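Local coordinates for protein alpha-fucosidase GH29 (Fusarium graminearum, PDB 4NI3) that probably hydrolyses alpha-L-fucosyl linkages, such as the alpha-1,6-linked fucose on the core N-acetylglucosamine of glycoproteins, as a family 29 glycoside hydrolase, at residues Gly101-Glu106 and Leu149-Leu154; Ala107-Val112 and Asp157-Asn162; Val268-His273 and Val284-Arg289; Leu366-Glu371 and Gln478-Leu483. All coordinates share one frame; numbering follows the deposited sequence.

How the contacts relate
Contacts 1 and 2 come first along the chain, and they cross: 101-106 and 107-112 are followed by 149-154 and 157-162. Both join helix 105-114 to helix 151-161, with strand 119-125 in the sequence between. They touch where P105 and E106 meet L158. Contact 3 follows in series and closes a short connection of ten residues between barrel strands 268-272 and 284-288. Its centre is about 24 Å from that of contact 2. Contact 4 comes last and closes the longest loop, from the C-terminal part of helix 353-369 to the loop before strand 485-491. It ties the barrel to the antiparallel beta domain that follows it and holds strand 485-491.

Contact 1 (Gly101-Glu106 and Leu149-Leu154); sequences GEFDPE and LDLVKL
The ring of F103 meets three leucines at and just before the start of helix 151-161. Its CE2 atom makes the closest approach to each of them. The closest partner is L151, with F103 CE2 to L151 CD2 at 3.9 Å. L154 CD2 approaches the same ring carbon obliquely, at 4.4 Å from F103 CE2. L149 CD1 comes in at the ring edge, near its plane. P105 adds a second point, with P105 CG 4.3 Å from L154 CG.

CG of F103 lies anti to the backbone N (chi1 175°), which sends the ring out toward the leucines. P105 CD then sits over the centre of one ring face, 3.6 Å above it, and W35 meets the same ring from elsewhere in the barrel domain.

Each helix start has its own cap. D104 OD1 accepts from the backbone N of A107. D150 OD1 accepts from K153 N at 3.0 Å, from above the carboxylate plane, while D150 OD2 is held by H217 NE2 and D134 N. The two aspartates are engaged in capping. Across the contact the segments meet through carbon atoms alone. The fit between them rests on dispersion and on burial of F103, P105 and L151.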
loop_
_atom_site.group_PDB
_atom_site.type_symbol
_atom_site.label_atom_id
_atom_site.label_comp_id
_atom_site.label_asym_id
_atom_site.label_seq_id
_atom_site.Cartn_x
_atom_site.Cartn_y
_atom_site.Cartn_z
ATOM N N GLY A 101 27.978 10.873 -15.707
ATOM C CA GLY A 101 26.652 11.476 -15.630
ATOM C C GLY A 101 26.172 11.698 -14.206
ATOM O O GLY A 101 26.962 11.706 -13.261
ATOM N N GLU A 102 24.856 11.870 -14.068
ATOM C CA GLU A 102 24.229 12.217 -12.797
ATOM C C GLU A 102 23.365 11.097 -12.224
ATOM O O GLU A 102 22.872 11.202 -11.109
ATOM C CB GLU A 102 23.361 13.470 -12.970
ATOM C CG GLU A 102 24.125 14.715 -13.392
ATOM C CD GLU A 102 24.919 15.320 -12.251
ATOM O OE1 GLU A 102 24.484 16.359 -11.709
ATOM O OE2 GLU A 102 25.974 14.759 -11.887
ATOM N N PHE A 103 23.171 10.034 -12.989
ATOM C CA PHE A 103 22.348 8.910 -12.541
ATOM C C PHE A 103 23.151 7.927 -11.684
ATOM O O PHE A 103 24.056 7.250 -12.187
ATOM C CB PHE A 103 21.742 8.220 -13.756
ATOM C CG PHE A 103 20.961 6.984 -13.439
ATOM C CD1 PHE A 103 20.049 6.963 -12.386
ATOM C CD2 PHE A 103 21.106 5.860 -14.227
ATOM C CE1 PHE A 103 19.319 5.805 -12.136
ATOM C CE2 PHE A 103 20.383 4.709 -13.984
ATOM C CZ PHE A 103 19.486 4.678 -12.939
ATOM N N ASP A 104 22.818 7.867 -10.388
ATOM C CA ASP A 104 23.530 7.033 -9.421
ATOM C C ASP A 104 22.527 6.075 -8.779
ATOM O O ASP A 104 22.053 6.316 -7.677
ATOM C CB ASP A 104 24.231 7.922 -8.390
ATOM C CG ASP A 104 25.210 7.160 -7.495
ATOM O OD1 ASP A 104 25.186 5.905 -7.455
ATOM O OD2 ASP A 104 26.001 7.840 -6.809
ATOM N N PRO A 105 22.202 4.975 -9.462
ATOM C CA PRO A 105 21.180 4.084 -8.892
ATOM C C PRO A 105 21.629 3.442 -7.586
ATOM O O PRO A 105 20.806 3.211 -6.704
ATOM C CB PRO A 105 20.968 3.039 -9.995
ATOM C CG PRO A 105 22.221 3.092 -10.811
ATOM C CD PRO A 105 22.627 4.539 -10.804
ATOM N N GLU A 106 22.919 3.158 -7.455
ATOM C CA GLU A 106 23.358 2.582 -6.191
ATOM C C GLU A 106 23.115 3.530 -5.029
ATOM O O GLU A 106 22.631 3.099 -3.998
ATOM C CB GLU A 106 24.820 2.177 -6.233
ATOM C CG GLU A 106 25.152 1.417 -4.953
ATOM C CD GLU A 106 26.377 0.549 -5.094
ATOM O OE1 GLU A 106 27.058 0.651 -6.138
ATOM O OE2 GLU A 106 26.649 -0.231 -4.153
ATOM N N LEU A 149 20.516 1.127 -21.362
ATOM C CA LEU A 149 20.630 0.478 -20.058
ATOM C C LEU A 149 19.372 -0.313 -19.790
ATOM O O LEU A 149 18.248 0.170 -20.046
ATOM C CB LEU A 149 20.831 1.483 -18.921
ATOM C CG LEU A 149 22.166 2.228 -18.937
ATOM C CD1 LEU A 149 22.103 3.300 -17.873
ATOM C CD2 LEU A 149 23.329 1.261 -18.697
ATOM N N ASP A 150 19.543 -1.512 -19.245
ATOM C CA ASP A 150 18.420 -2.284 -18.715
ATOM C C ASP A 150 18.112 -1.758 -17.313
ATOM O O ASP A 150 18.655 -2.240 -16.305
ATOM C CB ASP A 150 18.764 -3.771 -18.668
ATOM C CG ASP A 150 17.570 -4.632 -18.289
ATOM O OD1 ASP A 150 16.661 -4.122 -17.603
ATOM O OD2 ASP A 150 17.585 -5.827 -18.634
ATOM N N LEU A 151 17.282 -0.720 -17.245
ATOM C CA LEU A 151 17.096 -0.029 -15.983
ATOM C C LEU A 151 16.476 -0.922 -14.932
ATOM O O LEU A 151 16.883 -0.877 -13.765
ATOM C CB LEU A 151 16.229 1.222 -16.198
ATOM C CG LEU A 151 16.863 2.266 -17.114
ATOM C CD1 LEU A 151 15.823 3.363 -17.435
ATOM C CD2 LEU A 151 18.102 2.862 -16.476
ATOM N N VAL A 152 15.521 -1.754 -15.341
ATOM C CA VAL A 152 14.830 -2.625 -14.394
ATOM C C VAL A 152 15.786 -3.688 -13.828
ATOM O O VAL A 152 15.759 -3.944 -12.614
ATOM C CB VAL A 152 13.563 -3.229 -15.035
ATOM C CG1 VAL A 152 13.043 -4.388 -14.196
ATOM C CG2 VAL A 152 12.501 -2.128 -15.132
ATOM N N LYS A 153 16.659 -4.262 -14.655
ATOM C CA LYS A 153 17.628 -5.214 -14.120
ATOM C C LYS A 153 18.645 -4.532 -13.202
ATOM O O LYS A 153 18.988 -5.069 -12.143
ATOM C CB LYS A 153 18.343 -5.956 -15.245
ATOM C CG LYS A 153 19.443 -6.885 -14.741
ATOM C CD LYS A 153 19.100 -8.353 -14.926
ATOM C CE LYS A 153 17.871 -8.778 -14.137
ATOM N NZ LYS A 153 17.999 -8.827 -12.629
ATOM N N LEU A 154 19.109 -3.345 -13.580
ATOM C CA LEU A 154 20.010 -2.564 -12.728
ATOM C C LEU A 154 19.393 -2.337 -11.334
ATOM O O LEU A 154 20.009 -2.603 -10.286
ATOM C CB LEU A 154 20.292 -1.237 -13.413
ATOM C CG LEU A 154 21.518 -0.357 -13.297
ATOM C CD1 LEU A 154 22.785 -1.188 -13.226
ATOM C CD2 LEU A 154 21.496 0.460 -14.578
#

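Contact 2 (Ala107-Val112 and Asp157-Asn162); sequences AIIKIV and DLVREN
I109 and N162 carry most of this contact, with K110 at its edge. I109 uses all three of its outer carbons. CG1 packs on L158, with I109 CG1 to L158 CB at 3.8 Å. I109 CD1 meets V159 CG2 at 4.0 Å. CG2 reaches the amide of N162, with I109 CG2 to N162 ND2 at 3.6 Å.

N162 is the first residue to leave helical geometry after helix 151-161. Its side chain folds back, and ND2 donates to the carbonyl of L158 one turn earlier, at 2.9 Å and 164°. That oxygen lies nearly in the amide plane. The other end of the amide faces K110. The lysine chain bends at chi2 (-68°) and brings NZ to within 2.8 Å of N162 OD1, in the carbonyl plane and on a lone pair. Both ends of the buried amide are thus engaged, which fixes its rotation. E161 OE1 is 6.5 Å from K110 NZ, too far for a salt bridge.

W155 and M164 add to the packing on I109, and W33 of strand 29-33 touches it as well. Two successive helices packed side by side outside a parallel barrel are typical of the beta/alpha (TIM) barrel.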
loop_
_atom_site.group_PDB
_atom_site.type_symbol
_atom_site.label_atom_id
_atom_site.label_comp_id
_atom_site.label_asym_id
_atom_site.label_seq_id
_atom_site.Cartn_x
_atom_site.Cartn_y
_atom_site.Cartn_z
ATOM N N ALA A 107 23.425 4.811 -5.200
ATOM C CA ALA A 107 23.178 5.767 -4.115
ATOM C C ALA A 107 21.678 5.848 -3.785
ATOM O O ALA A 107 21.312 5.937 -2.612
ATOM C CB ALA A 107 23.699 7.141 -4.481
ATOM N N ILE A 108 20.812 5.814 -4.801
ATOM C CA ILE A 108 19.377 5.878 -4.549
ATOM C C ILE A 108 18.931 4.647 -3.751
ATOM O O ILE A 108 18.180 4.752 -2.783
ATOM C CB ILE A 108 18.611 6.019 -5.865
ATOM C CG1 ILE A 108 18.799 7.447 -6.384
ATOM C CG2 ILE A 108 17.113 5.743 -5.680
ATOM C CD1 ILE A 108 18.307 7.685 -7.817
ATOM N N ILE A 109 19.450 3.476 -4.115
ATOM C CA ILE A 109 19.059 2.282 -3.384
ATOM C C ILE A 109 19.595 2.296 -1.952
ATOM O O ILE A 109 18.911 1.852 -1.060
ATOM C CB ILE A 109 19.508 1.003 -4.124
ATOM C CG1 ILE A 109 18.749 0.907 -5.450
ATOM C CG2 ILE A 109 19.230 -0.246 -3.291
ATOM C CD1 ILE A 109 17.214 1.018 -5.290
ATOM N N LYS A 110 20.779 2.861 -1.722
ATOM C CA LYS A 110 21.228 3.025 -0.336
ATOM C C LYS A 110 20.347 3.985 0.475
ATOM O O LYS A 110 20.130 3.780 1.670
ATOM C CB LYS A 110 22.689 3.528 -0.275
ATOM C CG LYS A 110 23.715 2.623 -0.899
ATOM C CD LYS A 110 23.888 1.347 -0.141
ATOM C CE LYS A 110 25.106 0.594 -0.688
ATOM N NZ LYS A 110 25.260 -0.676 0.031
ATOM N N ILE A 111 19.841 5.034 -0.171
ATOM C CA ILE A 111 18.932 5.948 0.490
ATOM C C ILE A 111 17.631 5.226 0.821
ATOM O O ILE A 111 17.087 5.362 1.911
ATOM C CB ILE A 111 18.680 7.188 -0.387
ATOM C CG1 ILE A 111 19.931 8.077 -0.409
ATOM C CG2 ILE A 111 17.483 7.980 0.147
ATOM C CD1 ILE A 111 20.029 9.015 -1.603
ATOM N N VAL A 112 17.139 4.456 -0.135
ATOM C CA VAL A 112 15.926 3.676 0.098
ATOM C C VAL A 112 16.112 2.648 1.237
ATOM O O VAL A 112 15.264 2.503 2.105
ATOM C CB VAL A 112 15.484 2.982 -1.186
ATOM C CG1 VAL A 112 14.351 1.997 -0.923
ATOM C CG2 VAL A 112 14.983 4.045 -2.232
ATOM N N ASP A 157 18.949 -5.797 -9.355
ATOM C CA ASP A 157 20.195 -6.349 -8.837
ATOM C C ASP A 157 20.632 -5.548 -7.629
ATOM O O ASP A 157 21.128 -6.122 -6.642
ATOM C CB ASP A 157 21.292 -6.341 -9.914
ATOM C CG ASP A 157 21.080 -7.413 -10.981
ATOM O OD1 ASP A 157 20.203 -8.282 -10.805
ATOM O OD2 ASP A 157 21.825 -7.411 -11.994
ATOM N N LEU A 158 20.481 -4.222 -7.678
ATOM C CA LEU A 158 20.848 -3.411 -6.515
ATOM C C LEU A 158 19.950 -3.617 -5.314
ATOM O O LEU A 158 20.436 -3.643 -4.184
ATOM C CB LEU A 158 20.867 -1.929 -6.889
ATOM C CG LEU A 158 22.029 -1.542 -7.799
ATOM C CD1 LEU A 158 21.819 -0.146 -8.398
ATOM C CD2 LEU A 158 23.336 -1.600 -6.989
ATOM N N VAL A 159 18.652 -3.792 -5.536
ATOM C CA VAL A 159 17.748 -4.073 -4.425
ATOM C C VAL A 159 18.152 -5.384 -3.734
ATOM O O VAL A 159 18.214 -5.446 -2.506
ATOM C CB VAL A 159 16.276 -4.102 -4.938
ATOM C CG1 VAL A 159 15.322 -4.697 -3.908
ATOM C CG2 VAL A 159 15.826 -2.681 -5.307
ATOM N N ARG A 160 18.482 -6.414 -4.515
ATOM C CA ARG A 160 18.903 -7.683 -3.921
ATOM C C ARG A 160 20.239 -7.539 -3.191
ATOM O O ARG A 160 20.414 -8.106 -2.106
ATOM C CB ARG A 160 18.988 -8.785 -4.986
ATOM C CG ARG A 160 17.800 -9.761 -5.002
ATOM C CD ARG A 160 16.467 -9.037 -5.072
ATOM N NE ARG A 160 15.468 -9.716 -5.903
ATOM C CZ ARG A 160 14.504 -10.532 -5.465
ATOM N NH1 ARG A 160 13.660 -11.058 -6.338
ATOM N NH2 ARG A 160 14.367 -10.839 -4.184
ATOM N N GLU A 161 21.166 -6.763 -3.747
ATOM C CA GLU A 161 22.474 -6.531 -3.099
ATOM C C GLU A 161 22.302 -5.909 -1.731
ATOM O O GLU A 161 23.117 -6.095 -0.826
ATOM C CB GLU A 161 23.361 -5.614 -3.930
ATOM C CG GLU A 161 23.941 -6.237 -5.200
ATOM C CD GLU A 161 24.800 -5.270 -5.997
ATOM O OE1 GLU A 161 25.302 -4.289 -5.405
ATOM O OE2 GLU A 161 24.986 -5.506 -7.215
ATOM N N ASN A 162 21.240 -5.140 -1.582
ATOM C CA ASN A 162 21.001 -4.426 -0.347
ATOM C C ASN A 162 19.926 -5.068 0.533
ATOM O O ASN A 162 19.367 -4.418 1.412
ATOM C CB ASN A 162 20.676 -2.971 -0.673
ATOM C CG ASN A 162 21.906 -2.217 -1.097
ATOM O OD1 ASN A 162 22.695 -1.794 -0.245
ATOM N ND2 ASN A 162 22.147 -2.128 -2.399
#

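Contact 3 (Val268-His273 and Val284-Arg289); sequences VTTYKH and VDDWER. With GOL (glycerol), chain M.
H273 and W287 stack face to face, with the imidazole and the six-membered ring 4.0 Å apart at their centroids and 15° between planes. H273 CB lies over the five-membered ring and also packs on D285 CB. CG follows over the shared indole bond. H273 CD2 sits 3.6 Å from W287 CE2, and NE2 lies 3.6 Å from W287 CE3. H273 CE1 is 4.0 Å from W287 CE3. At the imidazole edge, in plane, ND1 meets a water 2.8 Å away. That water donates to D286 O and accepts from E288 N.

K272 NZ forms a salt bridge with E288 OE1 at 2.8 Å, from above the carboxylate plane, and a second one with D226. Tris on E288 and glycerol on K272, both probably from the crystallisation liquor, may mark a pocket. Another glycerol donates through O1 to D285 OD2.

The strands are parallel neighbours in the eight-stranded barrel, joined by bonds such as D286 N to Y271 O. Strand 222-225 flanks 268-272, strand 300-305 flanks 284-288, and helix 22-27 packs on V268 and V284.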
loop_
_atom_site.group_PDB
_atom_site.type_symbol
_atom_site.label_atom_id
_atom_site.label_comp_id
_atom_site.label_asym_id
_atom_site.label_seq_id
_atom_site.Cartn_x
_atom_site.Cartn_y
_atom_site.Cartn_z
ATOM N N VAL A 268 3.785 -12.210 -4.094
ATOM C CA VAL A 268 2.608 -11.382 -3.869
ATOM C C VAL A 268 2.231 -10.655 -5.154
ATOM O O VAL A 268 3.113 -10.150 -5.845
ATOM C CB VAL A 268 2.884 -10.344 -2.757
ATOM C CG1 VAL A 268 1.661 -9.464 -2.536
ATOM C CG2 VAL A 268 3.264 -11.039 -1.456
ATOM N N THR A 269 0.936 -10.574 -5.482
ATOM C CA THR A 269 0.551 -9.606 -6.501
ATOM C C THR A 269 -0.573 -8.728 -5.946
ATOM O O THR A 269 -1.410 -9.172 -5.144
ATOM C CB THR A 269 0.156 -10.277 -7.860
ATOM O OG1 THR A 269 0.097 -9.282 -8.882
ATOM C CG2 THR A 269 -1.166 -11.025 -7.777
ATOM N N THR A 270 -0.540 -7.462 -6.335
ATOM C CA THR A 270 -1.492 -6.468 -5.858
ATOM C C THR A 270 -2.249 -5.868 -7.036
ATOM O O THR A 270 -1.810 -5.932 -8.209
ATOM C CB THR A 270 -0.808 -5.316 -5.062
ATOM O OG1 THR A 270 -0.162 -4.407 -5.974
ATOM C CG2 THR A 270 0.189 -5.830 -4.032
ATOM N N TYR A 271 -3.397 -5.291 -6.736
ATOM C CA TYR A 271 -4.222 -4.660 -7.746
ATOM C C TYR A 271 -5.067 -3.585 -7.059
ATOM O O TYR A 271 -5.185 -3.584 -5.811
ATOM C CB TYR A 271 -5.083 -5.718 -8.457
ATOM C CG TYR A 271 -6.193 -6.254 -7.590
ATOM C CD1 TYR A 271 -5.921 -7.003 -6.437
ATOM C CD2 TYR A 271 -7.519 -5.999 -7.914
ATOM C CE1 TYR A 271 -6.937 -7.473 -5.634
ATOM C CE2 TYR A 271 -8.549 -6.460 -7.112
ATOM C CZ TYR A 271 -8.253 -7.193 -5.974
ATOM O OH TYR A 271 -9.283 -7.640 -5.176
ATOM N N LYS A 272 -5.626 -2.654 -7.818
ATOM C CA LYS A 272 -6.298 -1.514 -7.198
ATOM C C LYS A 272 -7.626 -1.944 -6.568
ATOM O O LYS A 272 -8.357 -2.779 -7.111
ATOM C CB LYS A 272 -6.486 -0.398 -8.213
ATOM C CG LYS A 272 -5.155 0.281 -8.620
ATOM C CD LYS A 272 -4.633 1.070 -7.423
ATOM C CE LYS A 272 -3.248 1.666 -7.672
ATOM N NZ LYS A 272 -3.265 2.772 -8.677
ATOM N N HIS A 273 -7.926 -1.408 -5.389
ATOM C CA HIS A 273 -8.926 -2.102 -4.577
ATOM C C HIS A 273 -10.338 -2.005 -5.151
ATOM O O HIS A 273 -11.164 -2.879 -4.879
ATOM C CB HIS A 273 -8.887 -1.597 -3.141
ATOM C CG HIS A 273 -9.581 -0.301 -2.960
ATOM N ND1 HIS A 273 -9.155 0.861 -3.565
ATOM C CD2 HIS A 273 -10.683 0.019 -2.248
ATOM C CE1 HIS A 273 -9.969 1.847 -3.228
ATOM N NE2 HIS A 273 -10.901 1.363 -2.425
ATOM N N VAL A 284 -3.551 -9.004 -3.294
ATOM C CA VAL A 284 -3.714 -8.013 -2.230
ATOM C C VAL A 284 -4.294 -6.713 -2.766
ATOM O O VAL A 284 -3.781 -6.166 -3.751
ATOM C CB VAL A 284 -2.348 -7.747 -1.561
ATOM C CG1 VAL A 284 -2.464 -6.643 -0.499
ATOM C CG2 VAL A 284 -1.841 -9.017 -0.949
ATOM N N ASP A 285 -5.363 -6.228 -2.136
ATOM C CA ASP A 285 -5.987 -4.971 -2.517
ATOM C C ASP A 285 -5.096 -3.791 -2.203
ATOM O O ASP A 285 -4.597 -3.675 -1.082
ATOM C CB ASP A 285 -7.296 -4.767 -1.761
ATOM C CG ASP A 285 -8.422 -5.612 -2.264
ATOM O OD1 ASP A 285 -8.193 -6.700 -2.829
ATOM O OD2 ASP A 285 -9.578 -5.179 -1.995
ATOM N N ASP A 286 -4.957 -2.877 -3.148
ATOM C CA ASP A 286 -4.135 -1.691 -2.994
ATOM C C ASP A 286 -4.984 -0.420 -3.099
ATOM O O ASP A 286 -5.708 -0.175 -4.088
ATOM C CB ASP A 286 -3.004 -1.725 -4.042
ATOM C CG ASP A 286 -2.151 -0.494 -4.016
ATOM O OD1 ASP A 286 -2.690 0.602 -4.288
ATOM O OD2 ASP A 286 -0.929 -0.591 -3.764
ATOM N N TRP A 287 -4.897 0.389 -2.056
ATOM C CA TRP A 287 -5.642 1.639 -1.942
ATOM C C TRP A 287 -4.745 2.783 -2.371
ATOM O O TRP A 287 -3.679 2.986 -1.800
ATOM C CB TRP A 287 -6.074 1.851 -0.491
ATOM C CG TRP A 287 -7.062 0.829 0.025
ATOM C CD1 TRP A 287 -6.876 -0.508 0.160
ATOM C CD2 TRP A 287 -8.390 1.098 0.509
ATOM N NE1 TRP A 287 -8.010 -1.105 0.688
ATOM C CE2 TRP A 287 -8.945 -0.134 0.920
ATOM C CE3 TRP A 287 -9.146 2.257 0.644
ATOM C CZ2 TRP A 287 -10.244 -0.237 1.441
ATOM C CZ3 TRP A 287 -10.437 2.152 1.168
ATOM C CH2 TRP A 287 -10.959 0.916 1.560
ATOM N N GLU A 288 -5.138 3.521 -3.393
ATOM C CA GLU A 288 -4.300 4.546 -4.015
ATOM C C GLU A 288 -4.412 5.903 -3.325
ATOM O O GLU A 288 -5.535 6.424 -3.172
ATOM C CB GLU A 288 -4.707 4.677 -5.495
ATOM C CG GLU A 288 -3.960 5.771 -6.241
ATOM C CD GLU A 288 -4.350 5.869 -7.719
ATOM O OE1 GLU A 288 -5.008 4.940 -8.229
ATOM O OE2 GLU A 288 -4.017 6.906 -8.330
ATOM N N ARG A 289 -3.304 6.504 -2.906
ATOM C CA ARG A 289 -3.329 7.831 -2.276
ATOM C C ARG A 289 -4.347 7.901 -1.160
ATOM O O ARG A 289 -5.079 8.872 -1.043
ATOM C CB ARG A 289 -3.626 8.929 -3.301
ATOM C CG ARG A 289 -2.456 9.191 -4.245
ATOM C CD ARG A 289 -2.736 10.456 -5.042
ATOM N NE ARG A 289 -1.667 10.817 -5.981
ATOM C CZ ARG A 289 -0.578 11.512 -5.658
ATOM N NH1 ARG A 289 -0.342 11.851 -4.390
ATOM N NH2 ARG A 289 0.321 11.786 -6.595
HETATM C C1 GOL M . -12.401 -5.937 -3.355
HETATM O O1 GOL M . -11.485 -6.766 -2.667
HETATM C C2 GOL M . -12.406 -6.383 -4.806
HETATM O O2 GOL M . -11.383 -5.715 -5.531
HETATM C C3 GOL M . -13.778 -6.191 -5.443
HETATM O O3 GOL M . -14.020 -4.815 -5.600
HETATM O O HOH W 1 -7.162 2.110 -5.019
#

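Contact 4 (Leu366-Glu371 and Gln478-Leu483); sequences LSRYGE and QPAESL
R368 and S482 mark the nearest approach of the two backbones, with their CA atoms 9.2 Å apart, so long side chains from the C-terminal part of helix 353-369 must reach across to the backbone and side chains of the irregular segment 478-483. R368 spans the distance. It leaves the helix trans about its first bond (chi1 178°), and the chain stays extended from CG to NE. The guanidinium ends against the carbonyl of A480 and grips its oxygen with two nitrogens. R368 NH2 is 2.9 Å from A480 O and NH1 is 3.0 Å from the same oxygen. A480 O lies in the guanidinium plane, and both nitrogens reach it from one face of the carbonyl. A weak bond runs from R368 NH1 to E481 O at 3.3 Å. P479 CB touches the guanidinium edge, 3.5 Å from R368 NH2.

Y369 lies beside R368. Its CZ sits 3.3 Å above the guanidinium plane, toward the rim, and R368 CG covers the centre of the tyrosine ring. Y369 OH and S482 OG are hydrogen-bonded at 2.8 Å. S482 OG is also bonded to A484 O.

R368 NE is held by G452 O, so the head group is pinned on several sides. One cationic group thus gathers backbone carbonyls from two loops of the antiparallel beta domain that holds strand 485-491. The positive charge would probably strengthen these bonds, and the join between barrel and that domain is mainly polar here.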
loop_
_atom_site.group_PDB
_atom_site.type_symbol
_atom_site.label_atom_id
_atom_site.label_comp_id
_atom_site.label_asym_id
_atom_site.label_seq_id
_atom_site.Cartn_x
_atom_site.Cartn_y
_atom_site.Cartn_z
ATOM N N LEU A 366 11.962 4.630 11.825
ATOM C CA LEU A 366 11.866 3.175 11.810
ATOM C C LEU A 366 13.079 2.489 12.456
ATOM O O LEU A 366 12.932 1.431 13.054
ATOM C CB LEU A 366 11.664 2.691 10.371
ATOM C CG LEU A 366 10.263 2.974 9.823
ATOM C CD1 LEU A 366 10.185 2.611 8.348
ATOM C CD2 LEU A 366 9.207 2.204 10.608
ATOM N N SER A 367 14.248 3.104 12.371
ATOM C CA SER A 367 15.403 2.476 12.994
ATOM C C SER A 367 15.321 2.606 14.514
ATOM O O SER A 367 15.862 1.767 15.222
ATOM C CB SER A 367 16.693 3.083 12.470
ATOM O OG SER A 367 16.785 4.429 12.864
ATOM N N ARG A 368 14.640 3.639 15.010
ATOM C CA ARG A 368 14.485 3.829 16.444
ATOM C C ARG A 368 13.293 3.052 16.995
ATOM O O ARG A 368 13.361 2.453 18.080
ATOM C CB ARG A 368 14.321 5.323 16.738
ATOM C CG ARG A 368 14.099 5.655 18.182
ATOM C CD ARG A 368 14.366 7.112 18.367
ATOM N NE ARG A 368 13.971 7.509 19.701
ATOM C CZ ARG A 368 13.778 8.768 20.066
ATOM N NH1 ARG A 368 13.967 9.743 19.187
ATOM N NH2 ARG A 368 13.409 9.033 21.313
ATOM N N TYR A 369 12.196 3.046 16.235
ATOM C CA TYR A 369 10.923 2.578 16.758
ATOM C C TYR A 369 10.385 1.381 16.006
ATOM O O TYR A 369 9.217 1.004 16.161
ATOM C CB TYR A 369 9.900 3.712 16.717
ATOM C CG TYR A 369 10.182 4.836 17.678
ATOM C CD1 TYR A 369 10.154 4.624 19.058
ATOM C CD2 TYR A 369 10.442 6.111 17.216
ATOM C CE1 TYR A 369 10.366 5.679 19.950
ATOM C CE2 TYR A 369 10.633 7.162 18.083
ATOM C CZ TYR A 369 10.597 6.943 19.446
ATOM O OH TYR A 369 10.763 8.006 20.308
ATOM N N GLY A 370 11.240 0.761 15.204
ATOM C CA GLY A 370 10.829 -0.380 14.393
ATOM C C GLY A 370 10.153 -1.505 15.151
ATOM O O GLY A 370 9.333 -2.215 14.584
ATOM N N GLU A 371 10.442 -1.652 16.442
ATOM C CA GLU A 371 9.792 -2.681 17.239
ATOM C C GLU A 371 8.269 -2.571 17.231
ATOM O O GLU A 371 7.566 -3.578 17.306
ATOM C CB GLU A 371 10.294 -2.599 18.695
ATOM C CG GLU A 371 9.625 -3.596 19.613
ATOM C CD GLU A 371 10.072 -3.511 21.060
ATOM O OE1 GLU A 371 11.039 -2.799 21.381
ATOM O OE2 GLU A 371 9.422 -4.183 21.868
ATOM N N GLN A 478 10.861 13.173 28.718
ATOM C CA GLN A 478 10.794 13.112 27.250
ATOM C C GLN A 478 12.126 12.644 26.695
ATOM O O GLN A 478 13.172 13.190 27.055
ATOM C CB GLN A 478 10.428 14.467 26.645
ATOM C CG GLN A 478 10.274 14.444 25.101
ATOM C CD GLN A 478 9.932 15.796 24.494
ATOM O OE1 GLN A 478 9.875 16.802 25.190
ATOM N NE2 GLN A 478 9.700 15.823 23.189
ATOM N N PRO A 479 12.101 11.619 25.833
ATOM C CA PRO A 479 13.339 11.163 25.204
ATOM C C PRO A 479 13.743 12.113 24.085
ATOM O O PRO A 479 13.121 13.166 23.893
ATOM C CB PRO A 479 12.969 9.784 24.652
ATOM C CG PRO A 479 11.508 9.901 24.330
ATOM C CD PRO A 479 10.928 10.828 25.396
ATOM N N ALA A 480 14.774 11.740 23.339
ATOM C CA ALA A 480 15.145 12.490 22.157
ATOM C C ALA A 480 13.922 12.737 21.265
ATOM O O ALA A 480 13.045 11.880 21.140
ATOM C CB ALA A 480 16.219 11.743 21.379
ATOM N N GLU A 481 13.870 13.913 20.653
ATOM C CA GLU A 481 12.743 14.292 19.814
ATOM C C GLU A 481 12.475 13.283 18.693
ATOM O O GLU A 481 13.412 12.753 18.082
ATOM C CB GLU A 481 13.006 15.673 19.217
ATOM C CG GLU A 481 11.835 16.277 18.472
ATOM C CD GLU A 481 11.989 17.770 18.290
ATOM O OE1 GLU A 481 12.806 18.370 19.022
ATOM O OE2 GLU A 481 11.296 18.341 17.421
ATOM N N SER A 482 11.192 13.016 18.441
ATOM C CA SER A 482 10.802 12.184 17.311
ATOM C C SER A 482 9.415 12.543 16.828
ATOM O O SER A 482 8.688 13.295 17.485
ATOM C CB SER A 482 10.856 10.692 17.647
ATOM O OG SER A 482 10.250 10.421 18.888
ATOM N N LEU A 483 9.054 12.021 15.659
ATOM C CA LEU A 483 7.766 12.345 15.045
ATOM C C LEU A 483 6.589 11.681 15.727
ATOM O O LEU A 483 5.448 12.114 15.554
ATOM C CB LEU A 483 7.790 11.952 13.569
ATOM C CG LEU A 483 8.759 12.779 12.747
ATOM C CD1 LEU A 483 9.002 12.131 11.378
ATOM C CD2 LEU A 483 8.262 14.198 12.586
#